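Local coordinates for protein purine nucleoside phosphorylase (Thermus thermophilus, PDB 1ODK) that probably catalyses the reversible phosphorolysis of purine nucleosides, splitting the glycosidic bond with phosphate to yield a free purine base and a sugar 1-phosphate, at residues A136-R140 / E230-V235; A198-V202 / M224-A228; T67-A71 / L112-T116. Numbering follows the deposited sequence.

Contact 1. Residues A136-R140 / E230-V235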
ATOM      1  N   ALA B 136       5.792  23.127 -27.398  1.00 16.55           N
ATOM      2  CA  ALA B 136       5.763  23.065 -28.856  1.00 15.24           C
ATOM      3  C   ALA B 136       4.508  22.374 -29.379  1.00 15.01           C
ATOM      4  O   ALA B 136       3.926  22.811 -30.371  1.00 14.71           O
ATOM      5  CB  ALA B 136       7.013  22.355 -29.376  1.00 13.88           C
ATOM      6  N   LEU B 137       4.096  21.290 -28.725  1.00 11.90           N
ATOM      7  CA  LEU B 137       2.894  20.573 -29.146  1.00 11.85           C
ATOM      8  C   LEU B 137       1.666  21.469 -28.979  1.00 13.49           C
ATOM      9  O   LEU B 137       0.791  21.514 -29.847  1.00 12.49           O
ATOM     10  CB  LEU B 137       2.718  19.290 -28.323  1.00  9.99           C
ATOM     11  CG  LEU B 137       3.689  18.137 -28.611  1.00  9.32           C
ATOM     12  CD1 LEU B 137       3.555  17.048 -27.538  1.00 12.79           C
ATOM     13  CD2 LEU B 137       3.398  17.569 -30.003  1.00 11.94           C
ATOM     14  N   TRP B 138       1.610  22.186 -27.861  1.00 13.46           N
ATOM     15  CA  TRP B 138       0.494  23.087 -27.585  1.00 14.87           C
ATOM     16  C   TRP B 138       0.469  24.207 -28.631  1.00 14.96           C
ATOM     17  O   TRP B 138      -0.575  24.504 -29.219  1.00 13.74           O
ATOM     18  CB  TRP B 138       0.655  23.683 -26.182  1.00 14.23           C
ATOM     19  CG  TRP B 138      -0.556  24.393 -25.649  1.00 16.08           C
ATOM     20  CD1 TRP B 138      -1.678  24.754 -26.341  1.00 16.54           C
ATOM     21  CD2 TRP B 138      -0.746  24.860 -24.306  1.00 16.61           C
ATOM     22  NE1 TRP B 138      -2.553  25.418 -25.512  1.00 18.71           N
ATOM     23  CE2 TRP B 138      -2.005  25.498 -24.258  1.00 15.47           C
ATOM     24  CE3 TRP B 138       0.031  24.802 -23.139  1.00 13.64           C
ATOM     25  CZ2 TRP B 138      -2.512  26.077 -23.085  1.00 16.24           C
ATOM     26  CZ3 TRP B 138      -0.471  25.381 -21.968  1.00 14.29           C
ATOM     27  CH2 TRP B 138      -1.732  26.009 -21.954  1.00 15.73           C
ATOM     28  N   ARG B 139       1.624  24.823 -28.859  1.00 15.74           N
ATOM     29  CA  ARG B 139       1.732  25.907 -29.833  1.00 18.76           C
ATOM     30  C   ARG B 139       1.341  25.485 -31.246  1.00 18.05           C
ATOM     31  O   ARG B 139       0.664  26.232 -31.960  1.00 17.24           O
ATOM     32  CB  ARG B 139       3.157  26.462 -29.849  1.00 17.77           C
ATOM     33  CG  ARG B 139       3.451  27.383 -28.685  1.00 26.32           C
ATOM     34  CD  ARG B 139       4.906  27.801 -28.655  1.00 33.08           C
ATOM     35  NE  ARG B 139       5.166  28.755 -27.582  1.00 35.97           N
ATOM     36  CZ  ARG B 139       6.378  29.176 -27.237  1.00 40.58           C
ATOM     37  NH1 ARG B 139       7.445  28.723 -27.881  1.00 38.58           N
ATOM     38  NH2 ARG B 139       6.522  30.053 -26.250  1.00 43.35           N
ATOM     39  N   ARG B 140       1.773  24.300 -31.657  1.00 16.71           N
ATOM     40  CA  ARG B 140       1.440  23.820 -32.994  1.00 16.65           C
ATOM     41  C   ARG B 140      -0.048  23.490 -33.103  1.00 19.31           C
ATOM     42  O   ARG B 140      -0.670  23.740 -34.136  1.00 20.57           O
ATOM     43  CB  ARG B 140       2.284  22.592 -33.351  1.00 18.37           C
ATOM     44  CG  ARG B 140       3.775  22.871 -33.550  1.00 18.97           C
ATOM     45  CD  ARG B 140       4.010  23.974 -34.585  1.00 26.85           C
ATOM     46  NE  ARG B 140       4.187  25.281 -33.955  1.00 31.00           N
ATOM     47  CZ  ARG B 140       3.908  26.446 -34.536  1.00 35.39           C
ATOM     48  NH1 ARG B 140       3.429  26.480 -35.773  1.00 29.31           N
ATOM     49  NH2 ARG B 140       4.112  27.582 -33.876  1.00 31.18           N
ATOM     50  N   GLU B 230       5.340  18.724 -36.792  1.00 14.30           N
ATOM     51  CA  GLU B 230       5.672  20.140 -36.738  1.00 16.68           C
ATOM     52  C   GLU B 230       6.353  20.485 -35.416  1.00 17.33           C
ATOM     53  O   GLU B 230       7.309  21.263 -35.374  1.00 16.30           O
ATOM     54  CB  GLU B 230       4.404  20.976 -36.903  1.00 17.73           C
ATOM     55  CG  GLU B 230       3.835  20.929 -38.306  1.00 20.75           C
ATOM     56  CD  GLU B 230       4.792  21.522 -39.321  1.00 24.13           C
ATOM     57  OE1 GLU B 230       5.171  20.817 -40.278  1.00 23.25           O
ATOM     58  OE2 GLU B 230       5.169  22.700 -39.156  1.00 29.69           O
ATOM     59  N   ALA B 231       5.860  19.888 -34.337  1.00 17.04           N
ATOM     60  CA  ALA B 231       6.402  20.129 -33.007  1.00 15.10           C
ATOM     61  C   ALA B 231       7.838  19.643 -32.809  1.00 15.64           C
ATOM     62  O   ALA B 231       8.667  20.365 -32.248  1.00 16.05           O
ATOM     63  CB  ALA B 231       5.486  19.491 -31.952  1.00 14.65           C
ATOM     64  N   VAL B 232       8.145  18.426 -33.260  1.00 15.25           N
ATOM     65  CA  VAL B 232       9.496  17.900 -33.069  1.00 15.00           C
ATOM     66  C   VAL B 232      10.553  18.690 -33.818  1.00 16.05           C
ATOM     67  O   VAL B 232      11.729  18.659 -33.455  1.00 15.68           O
ATOM     68  CB  VAL B 232       9.617  16.400 -33.464  1.00 16.19           C
ATOM     69  CG1 VAL B 232       8.755  15.558 -32.541  1.00 15.78           C
ATOM     70  CG2 VAL B 232       9.226  16.189 -34.914  1.00 12.66           C
ATOM     71  N   LEU B 233      10.141  19.398 -34.862  1.00 16.35           N
ATOM     72  CA  LEU B 233      11.080  20.211 -35.621  1.00 21.24           C
ATOM     73  C   LEU B 233      11.366  21.504 -34.856  1.00 23.73           C
ATOM     74  O   LEU B 233      12.385  22.153 -35.079  1.00 26.01           O
ATOM     75  CB  LEU B 233      10.512  20.529 -37.010  1.00 21.17           C
ATOM     76  CG  LEU B 233      10.990  19.628 -38.160  1.00 22.14           C
ATOM     77  CD1 LEU B 233      10.758  18.166 -37.825  1.00 24.72           C
ATOM     78  CD2 LEU B 233      10.261  20.018 -39.437  1.00 20.38           C
ATOM     79  N   GLU B 234      10.465  21.854 -33.940  1.00 23.74           N
ATOM     80  CA  GLU B 234      10.588  23.064 -33.126  1.00 27.23           C
ATOM     81  C   GLU B 234      11.566  22.889 -31.973  1.00 27.84           C
ATOM     82  O   GLU B 234      11.961  23.861 -31.334  1.00 29.24           O
ATOM     83  CB  GLU B 234       9.224  23.450 -32.552  1.00 30.25           C
ATOM     84  CG  GLU B 234       8.159  23.716 -33.590  1.00 38.64           C
ATOM     85  CD  GLU B 234       8.278  25.094 -34.200  1.00 43.86           C
ATOM     86  OE1 GLU B 234       9.378  25.447 -34.679  1.00 46.63           O
ATOM     87  OE2 GLU B 234       7.264  25.823 -34.204  1.00 48.24           O
ATOM     88  N   VAL B 235      11.939  21.646 -31.694  1.00 27.04           N
ATOM     89  CA  VAL B 235      12.863  21.359 -30.606  1.00 29.74           C
ATOM     90  C   VAL B 235      14.113  20.663 -31.126  1.00 31.81           C
ATOM     91  O   VAL B 235      15.146  20.714 -30.424  1.00 32.73           O
ATOM     92  CB  VAL B 235      12.200  20.471 -29.523  1.00 31.23           C
ATOM     93  CG1 VAL B 235      11.040  21.216 -28.877  1.00 28.04           C
ATOM     94  CG2 VAL B 235      11.709  19.171 -30.139  1.00 30.43           C
ATOM     95  OXT VAL B 235      14.041  20.066 -32.222  1.00 34.15           O
TER
HETATM   96  O   HOH W   1       3.685  24.671 -37.618  1.00 44.88           O
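Ala136 lays its methyl group against Ala231, with CB of Ala136 4.1 Å from CB of Ala231 and 3.9 Å from Ala231 O. With side chains this small the backbones come close: the CA atoms of Ala136 and Ala231 are 5.1 Å apart. The same methyl of Ala136 also meets Glu234 CB at 4.0 Å and Val235 CG1 at 4.2 Å. Although the CA-to-CB bond of Leu137 points away, its tip turns back, so that Leu137 CD2 lies 3.4 Å from Ala231 CB. This is helix-to-helix packing on the central sheet of the phosphorylase fold: helix 131-144 meets the end of helix 214-233, while Leu137 and Val232 rest on Val86 of strand 84-93. At the more exposed end Arg140 reaches across, its CD 3.8 Å from Glu230 CB. Glu234 OE2 lies over one face of the guanidinium, 3.1 Å from Arg140 NE but well out of plane, so this salt bridge is electrostatic and no N-H points at the oxygen. A water accepts from Arg140 NH1 at 2.6 Å and donates to Glu230 OE2 at 2.9 Å, while Glu230 OE1 is held by Tyr53 and Lys54.

Contact 2. Residues A198-V202 / M224-A228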
ATOM      1  N   ALA B 198       3.406  13.874 -25.543  1.00 10.08           N
ATOM      2  CA  ALA B 198       2.333  13.027 -26.024  1.00 11.68           C
ATOM      3  C   ALA B 198       1.124  13.834 -26.459  1.00 13.21           C
ATOM      4  O   ALA B 198       0.702  14.771 -25.780  1.00 12.50           O
ATOM      5  CB  ALA B 198       1.921  12.022 -24.935  1.00 10.49           C
ATOM      6  N   ILE B 199       0.588  13.479 -27.618  1.00 11.91           N
ATOM      7  CA  ILE B 199      -0.613  14.114 -28.120  1.00 12.81           C
ATOM      8  C   ILE B 199      -1.511  12.944 -28.503  1.00 14.42           C
ATOM      9  O   ILE B 199      -1.044  11.946 -29.059  1.00 16.97           O
ATOM     10  CB  ILE B 199      -0.327  15.028 -29.327  1.00 15.26           C
ATOM     11  CG1 ILE B 199      -1.639  15.652 -29.809  1.00 18.28           C
ATOM     12  CG2 ILE B 199       0.381  14.252 -30.427  1.00 13.52           C
ATOM     13  CD1 ILE B 199      -1.450  16.742 -30.843  1.00 18.96           C
ATOM     14  N   LEU B 200      -2.792  13.047 -28.174  1.00 12.40           N
ATOM     15  CA  LEU B 200      -3.718  11.963 -28.463  1.00 13.14           C
ATOM     16  C   LEU B 200      -4.954  12.432 -29.203  1.00 12.56           C
ATOM     17  O   LEU B 200      -5.329  13.598 -29.138  1.00 15.19           O
ATOM     18  CB  LEU B 200      -4.172  11.297 -27.159  1.00 12.63           C
ATOM     19  CG  LEU B 200      -3.100  10.794 -26.188  1.00 20.04           C
ATOM     20  CD1 LEU B 200      -3.755  10.376 -24.883  1.00 23.07           C
ATOM     21  CD2 LEU B 200      -2.337   9.623 -26.812  1.00 17.04           C
ATOM     22  N   ALA B 201      -5.584  11.498 -29.900  1.00 13.50           N
ATOM     23  CA  ALA B 201      -6.820  11.769 -30.615  1.00 13.13           C
ATOM     24  C   ALA B 201      -7.874  10.908 -29.922  1.00 14.18           C
ATOM     25  O   ALA B 201      -7.678   9.706 -29.751  1.00 14.00           O
ATOM     26  CB  ALA B 201      -6.686  11.362 -32.079  1.00 14.26           C
ATOM     27  N   VAL B 202      -8.976  11.522 -29.497  1.00 15.42           N
ATOM     28  CA  VAL B 202     -10.043  10.777 -28.839  1.00 18.34           C
ATOM     29  C   VAL B 202     -10.694   9.836 -29.854  1.00 19.70           C
ATOM     30  O   VAL B 202     -11.185  10.274 -30.892  1.00 21.24           O
ATOM     31  CB  VAL B 202     -11.119  11.728 -28.267  1.00 18.96           C
ATOM     32  CG1 VAL B 202     -12.247  10.923 -27.638  1.00 19.80           C
ATOM     33  CG2 VAL B 202     -10.496  12.652 -27.240  1.00 16.41           C
ATOM     34  N   MET B 224      -3.349  14.884 -35.457  1.00 14.65           N
ATOM     35  CA  MET B 224      -2.414  14.637 -34.371  1.00 15.01           C
ATOM     36  C   MET B 224      -0.974  14.440 -34.870  1.00 13.04           C
ATOM     37  O   MET B 224      -0.026  14.970 -34.284  1.00 10.38           O
ATOM     38  CB  MET B 224      -2.905  13.420 -33.579  1.00 14.11           C
ATOM     39  CG  MET B 224      -1.838  12.560 -32.963  1.00 17.43           C
ATOM     40  SD  MET B 224      -2.631  11.212 -32.086  1.00 17.70           S
ATOM     41  CE  MET B 224      -2.808   9.981 -33.365  1.00 16.59           C
ATOM     42  N   VAL B 225      -0.812  13.683 -35.952  1.00 11.08           N
ATOM     43  CA  VAL B 225       0.514  13.429 -36.516  1.00 10.83           C
ATOM     44  C   VAL B 225       1.135  14.705 -37.090  1.00 13.42           C
ATOM     45  O   VAL B 225       2.327  14.961 -36.910  1.00 14.60           O
ATOM     46  CB  VAL B 225       0.443  12.347 -37.623  1.00 11.56           C
ATOM     47  CG1 VAL B 225       1.803  12.194 -38.305  1.00 12.76           C
ATOM     48  CG2 VAL B 225       0.011  11.014 -37.008  1.00 12.17           C
ATOM     49  N   GLU B 226       0.326  15.501 -37.782  1.00 14.88           N
ATOM     50  CA  GLU B 226       0.809  16.753 -38.355  1.00 16.61           C
ATOM     51  C   GLU B 226       1.307  17.660 -37.228  1.00 17.76           C
ATOM     52  O   GLU B 226       2.359  18.296 -37.344  1.00 14.95           O
ATOM     53  CB  GLU B 226      -0.314  17.455 -39.122  1.00 21.31           C
ATOM     54  CG  GLU B 226       0.115  18.758 -39.783  1.00 26.51           C
ATOM     55  CD  GLU B 226      -1.022  19.448 -40.517  1.00 29.47           C
ATOM     56  OE1 GLU B 226      -0.756  20.462 -41.198  1.00 32.46           O
ATOM     57  OE2 GLU B 226      -2.177  18.983 -40.412  1.00 27.85           O
ATOM     58  N   VAL B 227       0.549  17.724 -36.136  1.00 15.22           N
ATOM     59  CA  VAL B 227       0.948  18.554 -35.003  1.00 14.07           C
ATOM     60  C   VAL B 227       2.267  18.051 -34.426  1.00 15.99           C
ATOM     61  O   VAL B 227       3.185  18.833 -34.173  1.00 16.32           O
ATOM     62  CB  VAL B 227      -0.125  18.549 -33.886  1.00 13.49           C
ATOM     63  CG1 VAL B 227       0.428  19.199 -32.626  1.00 15.13           C
ATOM     64  CG2 VAL B 227      -1.363  19.309 -34.352  1.00 16.18           C
ATOM     65  N   ALA B 228       2.365  16.740 -34.231  1.00 13.85           N
ATOM     66  CA  ALA B 228       3.574  16.148 -33.670  1.00 14.00           C
ATOM     67  C   ALA B 228       4.808  16.368 -34.547  1.00 10.34           C
ATOM     68  O   ALA B 228       5.874  16.711 -34.043  1.00 12.28           O
ATOM     69  CB  ALA B 228       3.361  14.653 -33.425  1.00 11.23           C
TER
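Helix 214-233 packs lengthwise on strand 195-205, an interior strand of the mixed sheet in the phosphorylase superfamily fold. The short axes of 198-202 and 224-228 approach to 8.7 Å and make an angle of 166°, so helix and strand run nearly antiparallel, as expected when the chain turns back after the strand to cover the sheet. No hydrogen bond joins them; 244 Å² of surface, both segments summed, is buried, and the side-chain contacts are apolar. Met224 comes first and points its CA-to-CB bond toward the strand. Its SD lies against the strand backbone, 3.5 Å from Ile199 O, 3.9 Å from Leu200 CA and 3.7 Å from Ala201 N, and it also meets Ala201 CB at 4.1 Å. Nearer the helix, Met224 CG touches Ile199 CG2 at 3.8 Å. The next residue, Val225, faces away from the strand and packs on Ile29 and Phe33 of helix 23-33. Glu226 makes a salt bridge to Arg222 and a hydrogen bond to Tyr146, clear of the strand. One turn beyond Met224 the helix again presents its sheet-facing side: Val227 CG1 meets Ile199 CD1 at 3.6 Å, while Val227 also borders Leu144 of helix 131-144. Ile199, extended with both chi angles t, spans the helix face from Met224 to Ala228. Ala228, whose N bonds to Met224 O at 3.0 Å, closes the segment with its CB 4.2 Å from Ile199 CG2.

Contact 3. Residues T67-A71 / L112-T116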
ATOM      1  N   THR B  67       2.245   0.180 -21.070  1.00 10.36           N
ATOM      2  CA  THR B  67       3.525   0.721 -20.632  1.00  7.68           C
ATOM      3  C   THR B  67       4.667  -0.297 -20.613  1.00  9.24           C
ATOM      4  O   THR B  67       5.823   0.074 -20.802  1.00  8.85           O
ATOM      5  CB  THR B  67       3.413   1.392 -19.235  1.00 13.30           C
ATOM      6  OG1 THR B  67       2.784   0.498 -18.307  1.00 10.84           O
ATOM      7  CG2 THR B  67       2.598   2.678 -19.329  1.00  9.96           C
ATOM      8  N   PRO B  68       4.371  -1.593 -20.385  1.00  7.42           N
ATOM      9  CA  PRO B  68       5.502  -2.531 -20.384  1.00  8.14           C
ATOM     10  C   PRO B  68       6.136  -2.606 -21.776  1.00  9.30           C
ATOM     11  O   PRO B  68       7.361  -2.652 -21.918  1.00  8.51           O
ATOM     12  CB  PRO B  68       4.857  -3.861 -19.979  1.00 10.19           C
ATOM     13  CG  PRO B  68       3.697  -3.433 -19.122  1.00  5.33           C
ATOM     14  CD  PRO B  68       3.143  -2.250 -19.898  1.00  8.99           C
ATOM     15  N   SER B  69       5.288  -2.624 -22.798  1.00  8.78           N
ATOM     16  CA  SER B  69       5.758  -2.692 -24.176  1.00  9.92           C
ATOM     17  C   SER B  69       6.404  -1.369 -24.574  1.00 11.19           C
ATOM     18  O   SER B  69       7.474  -1.348 -25.184  1.00 11.25           O
ATOM     19  CB  SER B  69       4.588  -3.004 -25.121  1.00 11.19           C
ATOM     20  OG  SER B  69       5.042  -3.220 -26.451  1.00 13.00           O
ATOM     21  N   ALA B  70       5.756  -0.261 -24.223  1.00  8.94           N
ATOM     22  CA  ALA B  70       6.283   1.054 -24.572  1.00  9.22           C
ATOM     23  C   ALA B  70       7.610   1.331 -23.878  1.00  9.00           C
ATOM     24  O   ALA B  70       8.499   1.948 -24.464  1.00 10.14           O
ATOM     25  CB  ALA B  70       5.267   2.142 -24.219  1.00 10.86           C
ATOM     26  N   ALA B  71       7.751   0.870 -22.636  1.00  8.06           N
ATOM     27  CA  ALA B  71       8.984   1.099 -21.885  1.00 10.17           C
ATOM     28  C   ALA B  71      10.152   0.380 -22.535  1.00 10.31           C
ATOM     29  O   ALA B  71      11.250   0.929 -22.634  1.00 11.75           O
ATOM     30  CB  ALA B  71       8.823   0.642 -20.427  1.00 11.19           C
ATOM     31  N   LEU B 112      -1.484   4.992 -13.411  1.00  9.18           N
ATOM     32  CA  LEU B 112      -2.292   3.882 -12.911  1.00 13.34           C
ATOM     33  C   LEU B 112      -1.712   2.560 -13.411  1.00 14.17           C
ATOM     34  O   LEU B 112      -2.373   1.522 -13.362  1.00 18.07           O
ATOM     35  CB  LEU B 112      -3.737   4.012 -13.399  1.00 13.30           C
ATOM     36  CG  LEU B 112      -4.497   5.281 -13.012  1.00 15.76           C
ATOM     37  CD1 LEU B 112      -5.926   5.182 -13.530  1.00 14.60           C
ATOM     38  CD2 LEU B 112      -4.486   5.454 -11.498  1.00 15.99           C
ATOM     39  N   ASP B 113      -0.466   2.609 -13.877  1.00 13.26           N
ATOM     40  CA  ASP B 113       0.211   1.438 -14.431  1.00 13.79           C
ATOM     41  C   ASP B 113       1.308   0.862 -13.530  1.00 13.47           C
ATOM     42  O   ASP B 113       1.900   1.572 -12.713  1.00 15.22           O
ATOM     43  CB  ASP B 113       0.833   1.811 -15.775  1.00 12.19           C
ATOM     44  CG  ASP B 113       2.022   2.728 -15.618  1.00 13.82           C
ATOM     45  OD1 ASP B 113       3.132   2.319 -16.014  1.00 13.02           O
ATOM     46  OD2 ASP B 113       1.849   3.849 -15.091  1.00 13.58           O
ATOM     47  N   GLY B 114       1.598  -0.424 -13.711  1.00 12.08           N
ATOM     48  CA  GLY B 114       2.616  -1.075 -12.903  1.00  9.80           C
ATOM     49  C   GLY B 114       4.049  -0.898 -13.379  1.00 11.61           C
ATOM     50  O   GLY B 114       4.990  -1.192 -12.644  1.00 11.09           O
ATOM     51  N   THR B 115       4.233  -0.433 -14.611  1.00 10.41           N
ATOM     52  CA  THR B 115       5.581  -0.233 -15.119  1.00 10.52           C
ATOM     53  C   THR B 115       6.238   0.948 -14.409  1.00 11.13           C
ATOM     54  O   THR B 115       7.372   0.844 -13.945  1.00 11.27           O
ATOM     55  CB  THR B 115       5.582   0.012 -16.649  1.00 11.92           C
ATOM     56  OG1 THR B 115       5.008  -1.122 -17.306  1.00 11.53           O
ATOM     57  CG2 THR B 115       7.009   0.208 -17.163  1.00 10.41           C
ATOM     58  N   THR B 116       5.539   2.073 -14.314  1.00 10.99           N
ATOM     59  CA  THR B 116       6.126   3.213 -13.623  1.00 10.88           C
ATOM     60  C   THR B 116       6.317   2.817 -12.160  1.00 13.00           C
ATOM     61  O   THR B 116       7.331   3.150 -11.538  1.00 12.50           O
ATOM     62  CB  THR B 116       5.226   4.460 -13.700  1.00 11.06           C
ATOM     63  OG1 THR B 116       3.951   4.168 -13.121  1.00 11.71           O
ATOM     64  CG2 THR B 116       5.037   4.891 -15.157  1.00  7.61           C
TER
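This is a buried, largely polar contact between the starts of two helices, 67-79 and 114-120, on a side of the fold where a third subunit of the hexamer also packs: Asp157 of that subunit touches Pro68 and Thr115. The closest CA pair, Pro68 and Thr115, is 5.7 Å apart. Thr67, the first residue of its helix, donates from OG1 to Asp113 OD1 at 2.9 Å, a hydrogen bond across the two segments. Asp113 is the N-cap of helix 114-120: its OD1 accepts from Thr116 N at 3.0 Å, with an N-H...O angle of 162°, while its OD2 accepts from Thr116 OG1 at 2.9 Å and is also hydrogen-bonded to Ser183 of helix 182-192. Thr115 fits beside the other helix, its OG1 3.2 Å from Pro68 N, which has no hydrogen to offer, and its CG2 3.8 Å from Ala71 CB. The carboxylate of Asp113 is therefore buried yet well supplied with partners, three of them identified donors. Such surroundings, together with the start of its own helix, are consistent with a negatively charged Asp113 whose charge is compensated by hydrogen bonds rather than by a salt bridge to the other segment.

Overall arrangement
Contact 3 closes before contacts 1 and 2 begin along the chain, and contact 2 is nested inside the loop closed by contact 1. The latter two share helix 214-233: their centres are 11 Å apart and they touch, with Leu137 O 3.6 Å from Val227 CG1 and Leu137 CD1 3.8 Å from Ala198 N. Together they join the C-terminal helix sideways to helix 131-144 and face-on to strand 195-205. Contact 3 stands apart, its centre about 25 Å from that of contact 1, across the chain's centre, and about 20 Å from that of contact 2. Contact 1 is helix-to-helix and contact 2 helix-on-sheet packing; 136-140 meets the second subunit, contact 3 chiefly the third.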